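Local coordinates for protein glutamine--tRNA ligase (Saccharomyces cerevisiae, PDB 3TL4) that joins glutamine to tRNA(Gln) at the expense of ATP, represented here by its N-terminal appended tRNA-binding domain, at residues Leu34-Lys39 with Pro68-Ile73; Lys93-Lys96 with Ala101-Lys104; Met127-Ile130 with Glu135-Leu138; Asp151-Lys156 with Arg164-Ile169. One frame throughout, in Å; residues are numbered along the deposited sequence.

Contact 1. Residues Leu34-Lys39 with Pro68-Ile73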
loop_
_atom_site.group_PDB
_atom_site.type_symbol
_atom_site.label_atom_id
_atom_site.label_comp_id
_atom_site.label_asym_id
_atom_site.label_seq_id
_atom_site.Cartn_x
_atom_site.Cartn_y
_atom_site.Cartn_z
ATOM N N LEU A 34 -2.082 -17.603 -7.293
ATOM C CA LEU A 34 -3.012 -16.674 -7.919
ATOM C C LEU A 34 -4.295 -17.400 -8.302
ATOM O O LEU A 34 -5.384 -16.950 -7.971
ATOM C CB LEU A 34 -2.383 -15.984 -9.128
ATOM C CG LEU A 34 -3.236 -14.888 -9.770
ATOM C CD1 LEU A 34 -3.711 -13.911 -8.720
ATOM C CD2 LEU A 34 -2.430 -14.169 -10.828
ATOM N N TYR A 35 -4.152 -18.539 -8.974
ATOM C CA TYR A 35 -5.285 -19.391 -9.339
ATOM C C TYR A 35 -6.162 -19.729 -8.129
ATOM O O TYR A 35 -7.380 -19.507 -8.148
ATOM C CB TYR A 35 -4.781 -20.682 -10.001
ATOM C CG TYR A 35 -5.867 -21.546 -10.614
ATOM C CD1 TYR A 35 -6.492 -22.546 -9.879
ATOM C CD2 TYR A 35 -6.256 -21.366 -11.937
ATOM C CE1 TYR A 35 -7.487 -23.331 -10.441
ATOM C CE2 TYR A 35 -7.246 -22.143 -12.506
ATOM C CZ TYR A 35 -7.860 -23.125 -11.756
ATOM O OH TYR A 35 -8.848 -23.898 -12.331
ATOM N N LYS A 36 -5.548 -20.263 -7.075
ATOM C CA LYS A 36 -6.328 -20.672 -5.907
ATOM C C LYS A 36 -6.980 -19.478 -5.211
ATOM O O LYS A 36 -8.110 -19.578 -4.742
ATOM C CB LYS A 36 -5.496 -21.493 -4.914
ATOM C CG LYS A 36 -5.055 -20.729 -3.659
ATOM C CD LYS A 36 -4.295 -21.613 -2.652
ATOM C CE LYS A 36 -3.590 -20.785 -1.551
ATOM N NZ LYS A 36 -4.479 -20.397 -0.414
ATOM N N LEU A 37 -6.270 -18.355 -5.142
ATOM C CA LEU A 37 -6.825 -17.139 -4.555
ATOM C C LEU A 37 -8.030 -16.625 -5.354
ATOM O O LEU A 37 -9.089 -16.351 -4.783
ATOM C CB LEU A 37 -5.753 -16.048 -4.420
ATOM C CG LEU A 37 -4.577 -16.353 -3.480
ATOM C CD1 LEU A 37 -3.435 -15.351 -3.655
ATOM C CD2 LEU A 37 -5.009 -16.446 -2.011
ATOM N N ILE A 38 -7.877 -16.497 -6.669
ATOM C CA ILE A 38 -9.005 -16.133 -7.527
ATOM C C ILE A 38 -10.222 -17.083 -7.394
ATOM O O ILE A 38 -11.370 -16.651 -7.484
ATOM C CB ILE A 38 -8.586 -16.047 -9.003
ATOM C CG1 ILE A 38 -7.664 -14.847 -9.224
ATOM C CG2 ILE A 38 -9.807 -15.939 -9.901
ATOM C CD1 ILE A 38 -7.178 -14.702 -10.640
ATOM N N LYS A 39 -9.973 -18.370 -7.185
ATOM C CA LYS A 39 -11.060 -19.352 -7.127
ATOM C C LYS A 39 -11.860 -19.320 -5.820
ATOM O O LYS A 39 -12.945 -19.886 -5.751
ATOM C CB LYS A 39 -10.532 -20.769 -7.379
ATOM C CG LYS A 39 -10.155 -21.061 -8.820
ATOM C CD LYS A 39 -11.382 -21.149 -9.714
ATOM C CE LYS A 39 -11.034 -21.839 -11.037
ATOM N NZ LYS A 39 -12.190 -21.989 -11.966
ATOM N N PRO A 68 -3.034 -20.595 5.771
ATOM C CA PRO A 68 -4.343 -20.745 6.422
ATOM C C PRO A 68 -5.053 -19.389 6.514
ATOM O O PRO A 68 -4.387 -18.375 6.716
ATOM C CB PRO A 68 -3.980 -21.272 7.811
ATOM C CG PRO A 68 -2.651 -21.961 7.614
ATOM C CD PRO A 68 -1.933 -21.120 6.601
ATOM N N LYS A 69 -6.374 -19.379 6.342
ATOM C CA LYS A 69 -7.164 -18.155 6.384
ATOM C C LYS A 69 -6.776 -17.121 5.306
ATOM O O LYS A 69 -7.031 -15.937 5.475
ATOM C CB LYS A 69 -7.090 -17.512 7.778
ATOM C CG LYS A 69 -7.786 -18.298 8.891
ATOM C CD LYS A 69 -9.294 -18.308 8.733
ATOM C CE LYS A 69 -9.993 -19.045 9.883
ATOM N NZ LYS A 69 -10.013 -18.289 11.172
ATOM N N SER A 70 -6.170 -17.563 4.207
ATOM C CA SER A 70 -5.823 -16.654 3.118
ATOM C C SER A 70 -7.061 -15.924 2.595
ATOM O O SER A 70 -6.971 -14.783 2.164
ATOM C CB SER A 70 -5.127 -17.402 1.973
ATOM O OG SER A 70 -5.948 -18.447 1.465
ATOM N N GLU A 71 -8.221 -16.576 2.660
ATOM C CA GLU A 71 -9.458 -16.000 2.129
ATOM C C GLU A 71 -9.874 -14.718 2.850
ATOM O O GLU A 71 -10.670 -13.939 2.336
ATOM C CB GLU A 71 -10.604 -17.016 2.170
ATOM C CG GLU A 71 -11.128 -17.349 3.572
ATOM C CD GLU A 71 -10.327 -18.442 4.298
ATOM O OE1 GLU A 71 -9.341 -18.978 3.735
ATOM O OE2 GLU A 71 -10.694 -18.760 5.447
ATOM N N LEU A 72 -9.353 -14.501 4.050
ATOM C CA LEU A 72 -9.665 -13.273 4.766
ATOM C C LEU A 72 -9.059 -12.111 4.005
ATOM O O LEU A 72 -9.698 -11.085 3.803
ATOM C CB LEU A 72 -9.094 -13.304 6.178
ATOM C CG LEU A 72 -9.718 -14.248 7.189
ATOM C CD1 LEU A 72 -8.887 -14.205 8.463
ATOM C CD2 LEU A 72 -11.167 -13.849 7.454
ATOM N N ILE A 73 -7.812 -12.277 3.582
ATOM C CA ILE A 73 -7.137 -11.254 2.778
ATOM C C ILE A 73 -7.842 -11.043 1.433
ATOM O O ILE A 73 -8.101 -9.915 1.030
ATOM C CB ILE A 73 -5.668 -11.616 2.520
ATOM C CG1 ILE A 73 -5.044 -12.239 3.777
ATOM C CG2 ILE A 73 -4.884 -10.393 2.046
ATOM C CD1 ILE A 73 -3.558 -12.591 3.626
#

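Contact 2. Residues Lys93-Lys96 with Ala101-Lys104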
loop_
_atom_site.group_PDB
_atom_site.type_symbol
_atom_site.label_atom_id
_atom_site.label_comp_id
_atom_site.label_asym_id
_atom_site.label_seq_id
_atom_site.Cartn_x
_atom_site.Cartn_y
_atom_site.Cartn_z
ATOM N N LYS A 93 1.100 -10.342 6.485
ATOM C CA LYS A 93 1.949 -10.584 7.635
ATOM C C LYS A 93 1.143 -10.970 8.864
ATOM O O LYS A 93 1.592 -11.794 9.649
ATOM C CB LYS A 93 2.857 -9.386 7.909
ATOM C CG LYS A 93 3.997 -9.307 6.911
ATOM C CD LYS A 93 4.645 -7.933 6.850
ATOM C CE LYS A 93 5.729 -7.917 5.772
ATOM N NZ LYS A 93 6.362 -6.578 5.604
ATOM N N TYR A 94 -0.046 -10.392 9.018
ATOM C CA TYR A 94 -0.875 -10.656 10.190
ATOM C C TYR A 94 -1.436 -12.058 10.143
ATOM O O TYR A 94 -1.416 -12.779 11.137
ATOM C CB TYR A 94 -2.045 -9.669 10.304
ATOM C CG TYR A 94 -2.876 -9.910 11.554
ATOM C CD1 TYR A 94 -2.493 -9.363 12.765
ATOM C CD2 TYR A 94 -4.019 -10.713 11.529
ATOM C CE1 TYR A 94 -3.226 -9.578 13.925
ATOM C CE2 TYR A 94 -4.764 -10.942 12.700
ATOM C CZ TYR A 94 -4.350 -10.364 13.892
ATOM O OH TYR A 94 -5.039 -10.546 15.072
ATOM N N VAL A 95 -1.954 -12.430 8.983
ATOM C CA VAL A 95 -2.599 -13.716 8.817
ATOM C C VAL A 95 -1.560 -14.821 8.916
ATOM O O VAL A 95 -1.836 -15.887 9.475
ATOM C CB VAL A 95 -3.424 -13.779 7.509
ATOM C CG1 VAL A 95 -3.975 -15.177 7.283
ATOM C CG2 VAL A 95 -4.574 -12.779 7.579
ATOM N N LYS A 96 -0.359 -14.545 8.412
ATOM C CA LYS A 96 0.756 -15.471 8.552
ATOM C C LYS A 96 1.183 -15.639 10.016
ATOM O O LYS A 96 1.439 -16.751 10.461
ATOM C CB LYS A 96 1.943 -15.034 7.693
ATOM C CG LYS A 96 2.992 -16.123 7.517
ATOM C CD LYS A 96 3.968 -15.832 6.396
ATOM C CE LYS A 96 5.287 -15.238 6.902
ATOM N NZ LYS A 96 6.336 -15.108 5.812
ATOM N N ALA A 101 -5.994 -18.749 13.942
ATOM C CA ALA A 101 -6.607 -17.870 14.930
ATOM C C ALA A 101 -6.957 -16.509 14.325
ATOM O O ALA A 101 -7.618 -15.706 14.961
ATOM C CB ALA A 101 -5.691 -17.693 16.137
ATOM N N SER A 102 -6.501 -16.255 13.105
ATOM C CA SER A 102 -6.767 -14.984 12.434
ATOM C C SER A 102 -8.269 -14.780 12.262
ATOM O O SER A 102 -8.993 -15.712 11.900
ATOM C CB SER A 102 -6.122 -14.966 11.042
ATOM O OG SER A 102 -4.718 -15.027 11.113
ATOM N N THR A 103 -8.730 -13.560 12.502
ATOM C CA THR A 103 -10.097 -13.187 12.155
ATOM C C THR A 103 -10.093 -11.936 11.304
ATOM O O THR A 103 -9.097 -11.206 11.258
ATOM C CB THR A 103 -10.959 -12.897 13.386
ATOM O OG1 THR A 103 -10.380 -11.808 14.106
ATOM C CG2 THR A 103 -11.065 -14.138 14.290
ATOM N N LYS A 104 -11.221 -11.693 10.646
ATOM C CA LYS A 104 -11.416 -10.492 9.849
ATOM C C LYS A 104 -11.062 -9.245 10.654
ATOM O O LYS A 104 -10.266 -8.430 10.195
ATOM C CB LYS A 104 -12.866 -10.422 9.340
ATOM C CG LYS A 104 -13.217 -9.178 8.510
ATOM C CD LYS A 104 -14.673 -9.199 8.034
ATOM C CE LYS A 104 -14.980 -8.009 7.119
ATOM N NZ LYS A 104 -16.435 -7.848 6.784
#

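Contact 3. Residues Met127-Ile130 with Glu135-Leu138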
loop_
_atom_site.group_PDB
_atom_site.type_symbol
_atom_site.label_atom_id
_atom_site.label_comp_id
_atom_site.label_asym_id
_atom_site.label_seq_id
_atom_site.Cartn_x
_atom_site.Cartn_y
_atom_site.Cartn_z
HETATM N N MSE A 127 3.301 20.012 10.710
HETATM C CA MSE A 127 3.507 21.195 11.554
HETATM C C MSE A 127 4.277 20.864 12.821
HETATM O O MSE A 127 5.192 21.582 13.208
HETATM C CB MSE A 127 2.171 21.823 11.948
HETATM C CG MSE A 127 1.428 22.441 10.797
HETATM SE SE MSE A 127 -0.171 23.391 11.397
HETATM C CE MSE A 127 0.702 24.809 12.421
ATOM N N GLN A 128 3.877 19.770 13.452
ATOM C CA GLN A 128 4.499 19.264 14.667
ATOM C C GLN A 128 5.970 18.946 14.436
ATOM O O GLN A 128 6.829 19.311 15.238
ATOM C CB GLN A 128 3.770 17.992 15.085
ATOM C CG GLN A 128 3.653 17.747 16.579
ATOM C CD GLN A 128 2.712 16.579 16.894
ATOM O OE1 GLN A 128 1.485 16.731 16.875
ATOM N NE2 GLN A 128 3.288 15.409 17.170
ATOM N N TYR A 129 6.249 18.245 13.341
ATOM C CA TYR A 129 7.619 17.932 12.969
ATOM C C TYR A 129 8.454 19.205 12.792
ATOM O O TYR A 129 9.573 19.307 13.310
ATOM C CB TYR A 129 7.671 17.096 11.680
ATOM C CG TYR A 129 9.088 16.855 11.206
ATOM C CD1 TYR A 129 9.774 15.699 11.565
ATOM C CD2 TYR A 129 9.750 17.794 10.438
ATOM C CE1 TYR A 129 11.076 15.475 11.149
ATOM C CE2 TYR A 129 11.055 17.583 10.014
ATOM C CZ TYR A 129 11.710 16.418 10.371
ATOM O OH TYR A 129 12.999 16.200 9.958
ATOM N N ILE A 130 7.910 20.167 12.052
ATOM C CA ILE A 130 8.581 21.446 11.833
ATOM C C ILE A 130 8.865 22.187 13.143
ATOM O O ILE A 130 9.962 22.729 13.326
ATOM C CB ILE A 130 7.760 22.343 10.876
ATOM C CG1 ILE A 130 7.723 21.700 9.488
ATOM C CG2 ILE A 130 8.354 23.752 10.801
ATOM C CD1 ILE A 130 6.948 22.483 8.494
ATOM N N GLU A 135 14.789 24.911 14.605
ATOM C CA GLU A 135 16.096 25.573 14.447
ATOM C C GLU A 135 17.030 24.882 13.453
ATOM O O GLU A 135 17.813 25.542 12.793
ATOM C CB GLU A 135 16.784 25.782 15.795
ATOM C CG GLU A 135 15.980 26.684 16.706
ATOM C CD GLU A 135 16.635 26.905 18.041
ATOM O OE1 GLU A 135 16.583 25.981 18.879
ATOM O OE2 GLU A 135 17.195 28.007 18.253
ATOM N N ARG A 136 16.954 23.559 13.346
ATOM C CA ARG A 136 17.714 22.853 12.321
ATOM C C ARG A 136 17.194 23.290 10.951
ATOM O O ARG A 136 17.959 23.513 10.035
ATOM C CB ARG A 136 17.586 21.330 12.483
ATOM C CG ARG A 136 18.486 20.532 11.547
ATOM C CD ARG A 136 18.695 19.082 12.020
ATOM N NE ARG A 136 17.428 18.374 12.185
ATOM C CZ ARG A 136 16.798 17.740 11.204
ATOM N NH1 ARG A 136 17.322 17.709 9.975
ATOM N NH2 ARG A 136 15.654 17.129 11.449
ATOM N N ILE A 137 15.877 23.424 10.834
ATOM C CA ILE A 137 15.264 23.879 9.591
ATOM C C ILE A 137 15.502 25.359 9.250
ATOM O O ILE A 137 15.694 25.686 8.101
ATOM C CB ILE A 137 13.767 23.583 9.563
ATOM C CG1 ILE A 137 13.542 22.068 9.641
ATOM C CG2 ILE A 137 13.166 24.129 8.289
ATOM C CD1 ILE A 137 12.091 21.695 9.881
ATOM N N LEU A 138 15.484 26.246 10.241
ATOM C CA LEU A 138 15.770 27.665 10.001
ATOM C C LEU A 138 17.204 27.878 9.549
ATOM O O LEU A 138 17.490 28.758 8.743
ATOM C CB LEU A 138 15.518 28.499 11.258
ATOM C CG LEU A 138 14.068 28.890 11.541
ATOM C CD1 LEU A 138 13.949 29.576 12.888
ATOM C CD2 LEU A 138 13.574 29.795 10.439
#

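Contact 4. Residues Asp151-Lys156 with Arg164-Ile169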
loop_
_atom_site.group_PDB
_atom_site.type_symbol
_atom_site.label_atom_id
_atom_site.label_comp_id
_atom_site.label_asym_id
_atom_site.label_seq_id
_atom_site.Cartn_x
_atom_site.Cartn_y
_atom_site.Cartn_z
ATOM N N ASP A 151 11.618 12.288 6.368
ATOM C CA ASP A 151 11.284 12.084 7.778
ATOM C C ASP A 151 9.773 12.019 8.004
ATOM O O ASP A 151 9.290 11.267 8.845
ATOM C CB ASP A 151 11.889 13.191 8.655
ATOM C CG ASP A 151 13.398 13.106 8.741
ATOM O OD1 ASP A 151 13.949 12.111 8.229
ATOM O OD2 ASP A 151 14.036 14.016 9.323
ATOM N N VAL A 152 9.041 12.832 7.254
ATOM C CA VAL A 152 7.586 12.841 7.293
ATOM C C VAL A 152 6.988 11.507 6.803
ATOM O O VAL A 152 6.083 10.953 7.433
ATOM C CB VAL A 152 7.035 14.047 6.482
ATOM C CG1 VAL A 152 5.551 13.880 6.193
ATOM C CG2 VAL A 152 7.300 15.347 7.245
ATOM N N LYS A 153 7.504 10.979 5.696
ATOM C CA LYS A 153 7.067 9.667 5.219
ATOM C C LYS A 153 7.238 8.600 6.300
ATOM O O LYS A 153 6.390 7.731 6.470
ATOM C CB LYS A 153 7.837 9.252 3.964
ATOM C CG LYS A 153 7.435 10.004 2.716
ATOM C CD LYS A 153 8.068 9.398 1.470
ATOM C CE LYS A 153 9.547 9.729 1.386
ATOM N NZ LYS A 153 10.142 9.326 0.082
ATOM N N ASN A 154 8.341 8.680 7.032
ATOM C CA ASN A 154 8.666 7.693 8.053
ATOM C C ASN A 154 7.875 7.853 9.380
ATOM O O ASN A 154 7.997 7.031 10.265
ATOM C CB ASN A 154 10.182 7.710 8.294
ATOM C CG ASN A 154 10.639 6.707 9.340
ATOM O OD1 ASN A 154 11.204 7.082 10.375
ATOM N ND2 ASN A 154 10.411 5.422 9.072
ATOM N N LEU A 155 7.071 8.906 9.522
ATOM C CA LEU A 155 6.286 9.096 10.744
ATOM C C LEU A 155 5.251 7.988 10.829
ATOM O O LEU A 155 4.494 7.786 9.883
ATOM C CB LEU A 155 5.558 10.443 10.718
ATOM C CG LEU A 155 6.391 11.712 10.848
ATOM C CD1 LEU A 155 5.507 12.954 10.763
ATOM C CD2 LEU A 155 7.184 11.681 12.163
ATOM N N LYS A 156 5.218 7.268 11.947
ATOM C CA LYS A 156 4.299 6.132 12.092
ATOM C C LYS A 156 2.824 6.535 12.099
ATOM O O LYS A 156 1.972 5.727 11.792
ATOM C CB LYS A 156 4.612 5.315 13.350
ATOM C CG LYS A 156 4.221 5.990 14.651
ATOM C CD LYS A 156 5.020 5.418 15.818
ATOM C CE LYS A 156 4.801 6.215 17.095
ATOM N NZ LYS A 156 3.446 5.978 17.662
ATOM N N ARG A 164 0.988 11.120 -1.550
ATOM C CA ARG A 164 1.019 12.130 -2.597
ATOM C C ARG A 164 0.681 13.498 -2.026
ATOM O O ARG A 164 0.926 14.531 -2.649
ATOM C CB ARG A 164 0.068 11.755 -3.731
ATOM C CG ARG A 164 0.561 10.582 -4.560
ATOM C CD ARG A 164 -0.507 10.120 -5.532
ATOM N NE ARG A 164 -1.716 9.700 -4.834
ATOM C CZ ARG A 164 -2.832 9.318 -5.444
ATOM N NH1 ARG A 164 -2.895 9.308 -6.769
ATOM N NH2 ARG A 164 -3.886 8.951 -4.729
ATOM N N SER A 165 0.113 13.498 -0.827
ATOM C CA SER A 165 -0.237 14.737 -0.162
ATOM C C SER A 165 0.975 15.293 0.571
ATOM O O SER A 165 1.034 16.479 0.879
ATOM C CB SER A 165 -1.382 14.506 0.822
ATOM O OG SER A 165 -1.009 13.592 1.837
ATOM N N PHE A 166 1.953 14.440 0.851
ATOM C CA PHE A 166 3.029 14.873 1.725
ATOM C C PHE A 166 3.793 16.096 1.179
ATOM O O PHE A 166 4.028 17.061 1.903
ATOM C CB PHE A 166 3.975 13.722 2.039
ATOM C CG PHE A 166 3.327 12.574 2.786
ATOM C CD1 PHE A 166 2.003 12.636 3.183
ATOM C CD2 PHE A 166 4.049 11.427 3.071
ATOM C CE1 PHE A 166 1.415 11.578 3.860
ATOM C CE2 PHE A 166 3.469 10.366 3.756
ATOM C CZ PHE A 166 2.145 10.448 4.152
ATOM N N LYS A 167 4.154 16.074 -0.098
ATOM C CA LYS A 167 5.049 17.104 -0.629
ATOM C C LYS A 167 4.460 18.520 -0.722
ATOM O O LYS A 167 5.103 19.479 -0.313
ATOM C CB LYS A 167 5.648 16.680 -1.965
ATOM C CG LYS A 167 6.970 17.360 -2.247
ATOM C CD LYS A 167 7.929 17.182 -1.076
ATOM C CE LYS A 167 9.278 17.838 -1.347
ATOM N NZ LYS A 167 9.154 19.287 -1.685
ATOM N N PRO A 168 3.241 18.655 -1.266
ATOM C CA PRO A 168 2.591 19.972 -1.321
ATOM C C PRO A 168 2.327 20.552 0.062
ATOM O O PRO A 168 2.465 21.758 0.269
ATOM C CB PRO A 168 1.257 19.680 -2.016
ATOM C CG PRO A 168 1.504 18.422 -2.791
ATOM C CD PRO A 168 2.456 17.622 -1.961
ATOM N N ILE A 169 1.938 19.712 1.011
ATOM C CA ILE A 169 1.654 20.240 2.339
ATOM C C ILE A 169 2.935 20.704 3.029
ATOM O O ILE A 169 2.932 21.707 3.746
ATOM C CB ILE A 169 0.887 19.246 3.204
ATOM C CG1 ILE A 169 -0.519 19.032 2.625
ATOM C CG2 ILE A 169 0.814 19.757 4.621
ATOM C CD1 ILE A 169 -1.128 17.690 3.010
#

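Contact 1. Residues Leu34-Lys39 with Pro68-Ile73
The hydroxyl OG of S70 is where this contact converges. K36 NZ comes to 3.1 Å from S70 OG, and E40, just past the 34-39 segment, is hydrogen-bonded to the same oxygen through its OE2. With an amine and a carboxylate both near it, this small hydroxyl sits in a strongly polar setting, and K36, whose side chain also lies on D66, would probably temper the acidic surroundings of S70 OG. Serine suits the place because its side chain is short: CB points toward the helix of K36, and OG, lodged between the backbone N and the carbonyl carbon (chi1 58°), needs to reach no further. K36 does the travelling instead. Its long chain is extended from CB to CE and turns at chi4 (83°), which brings NZ within 3.9 Å of S70 CB as well. The opposite charge of E71 is too distant for a direct bond, its OE1 lying 6.5 Å from K36 NZ. Beside this polar approach, the next residue, L37, brings an apolar one: its CD2 rests 4.1 Å from S70 CB, a branched leucine putting a methyl against the serine while its side chain also packs on L58 of helix 49-62. Each segment belongs to a different helix of the domain's N-terminal half, with S70 near the start of helix 70-78. Helix 28-39 also packs on helix 4-13 through L34 and I38, while L58 touches I73 too, so that helix 49-62 packs against both helices of the contact.

Contact 2. Residues Lys93-Lys96 with Ala101-Lys104
V95 and S102 approach with their CA atoms 5.7 Å apart, the last turns of helix 85-98 facing an irregular backbone that has doubled back after the helix ends. The side chain of S102 bridges the approach. Its CB points toward the helix, and OG, set anti to its own carbonyl carbon (chi1 -65°), arrives 3.4 Å from V95 CA. The isopropyl group of V95 lies beside the hydroxyl, with CG1 3.9 Å from S102 OG. Valine fits here because its beta branch is compact, covering the serine without pushing the loop away from the helix. The ring of Y94 stands farther off but contributes more buried surface than V95: its CE2 is 4.4 Å from S102 OG, which meets the ring obliquely. M107 of helix 104-109 lies against both Y94 and V95, while L72 and I73 of helix 70-78 touch S102 and V95 respectively. The next residue, T103, is the N-cap of helix 104-109; its OG1 is hydrogen-bonded to G106 N, so the loop passes at once from lying on one helix to starting another. Although V95 O is also 3.4 Å from S102 OG, no hydrogen bond joins the two segments. The serine bonds within the turn instead, to G99 O, which means that a buried hydroxyl is satisfied locally; the contact with the helix therefore rests on the van der Waals fit of the small serine and not on a bond across the segments.

Contact 3. Residues Met127-Ile130 with Glu135-Leu138
Y129 reaches across with the end of its ring, where CE2 lies 4.2 Å from CD1 of I137 while its hydroxyl goes on to meet the guanidinium of R136. R136 NH2 donates to Y129 OH at 3.2 Å, in a bond bent to 140° at the hydrogen. The oxygen sits by the guanidinium edge, only 16° out of that group's plane, and the phenol ring stands almost perpendicular to it. R136 comes round through a bend at chi3 (57°), which turns the guanidinium back over the gap between the helices. NH2 is also held by N133 OD1, while Y129 OH is hydrogen-bonded to D151 OD2, so the phenol oxygen is gripped by both a cationic donor and a carboxylate. Tyrosine suits this position by giving an apolar flank to the isoleucine and a polar end to the charges. With a phenylalanine here the ring could stay against I137, but R136 NH2 and D151 OD2 would probably each lose a partner at the oxygen. Deeper in, CD1 of I137 rests 4.0 Å from I130 CA and 4.4 Å from I130 CG2; the methyl packs chiefly on the helix backbone, with the I130 side chain a little farther off. Helices 119-132 and 134-140, which meet here, follow each other across a short break at N133. I148 of helix 145-153 packs on both Y129 and I137, and L177 of helix 166-178 covers I130.

Contact 4. Residues Asp151-Lys156 with Arg164-Ile169
F166 packs against V152 and K153 where two consecutive helices, 145-153 and 166-178, are joined by an irregular linker in the C-terminal half of the all-helical tRNA-binding domain. The packing is tight around the phenyl ring and looser along the lysine. V152 CG1 lies over one face of the ring, 4.2 Å from F166 CD2, whereas K153 CG approaches in the ring plane, at its edge, 3.7 Å from the same carbon. Two neighbouring residues of one helix thus meet the ring in different ways. F166 is well placed for this: CB points toward the partner helix, and CG lies anti to the carbonyl carbon (chi1 -63°), which carries the flat ring into the gap. Valine supplies a compact methyl for the face, and lysine lends the apolar start of its chain to the edge. L158 and A161 of the linker, together with F149 and with V122 of helix 119-132, also touch F166 and make it part of a small core. If an alanine stood in place of F166, V152 CG1 and K153 CG would probably lose the surface they rest on, and a gap would open between the two helices and the linker. Farther out the character changes. Beyond CG the K153 chain bends at chi3 (-74°) and its end leads away from the 164-169 segment; its ammonium makes a cation-pi contact with F149. K153 thus offers apolar methylenes to one ring and its charge to another. Even the lysine backbone is close, with K153 CA only 3.9 Å from F166 CE2.

The four contacts fall into two pairs on the two halves of an all-helical domain. Contacts 1 and 2 adjoin, helix 70-78 and helix 85-98 being consecutive, and K69 NZ probably bonds S102 O between them. In the other half contacts 3 and 4 share D151, which belongs to contact 4 and bonds a residue of contact 3. Centres of contacts 1 and 3 lie about 46 Å apart. All four are mainly buried, but only contacts 3 and 4 bring in an exposed residue, R136 and K153. In contacts 1 and 2 a buried serine is central; contact 3 adds a definite hydrogen bond to apolar packing, and contact 4 relies on an aromatic ring.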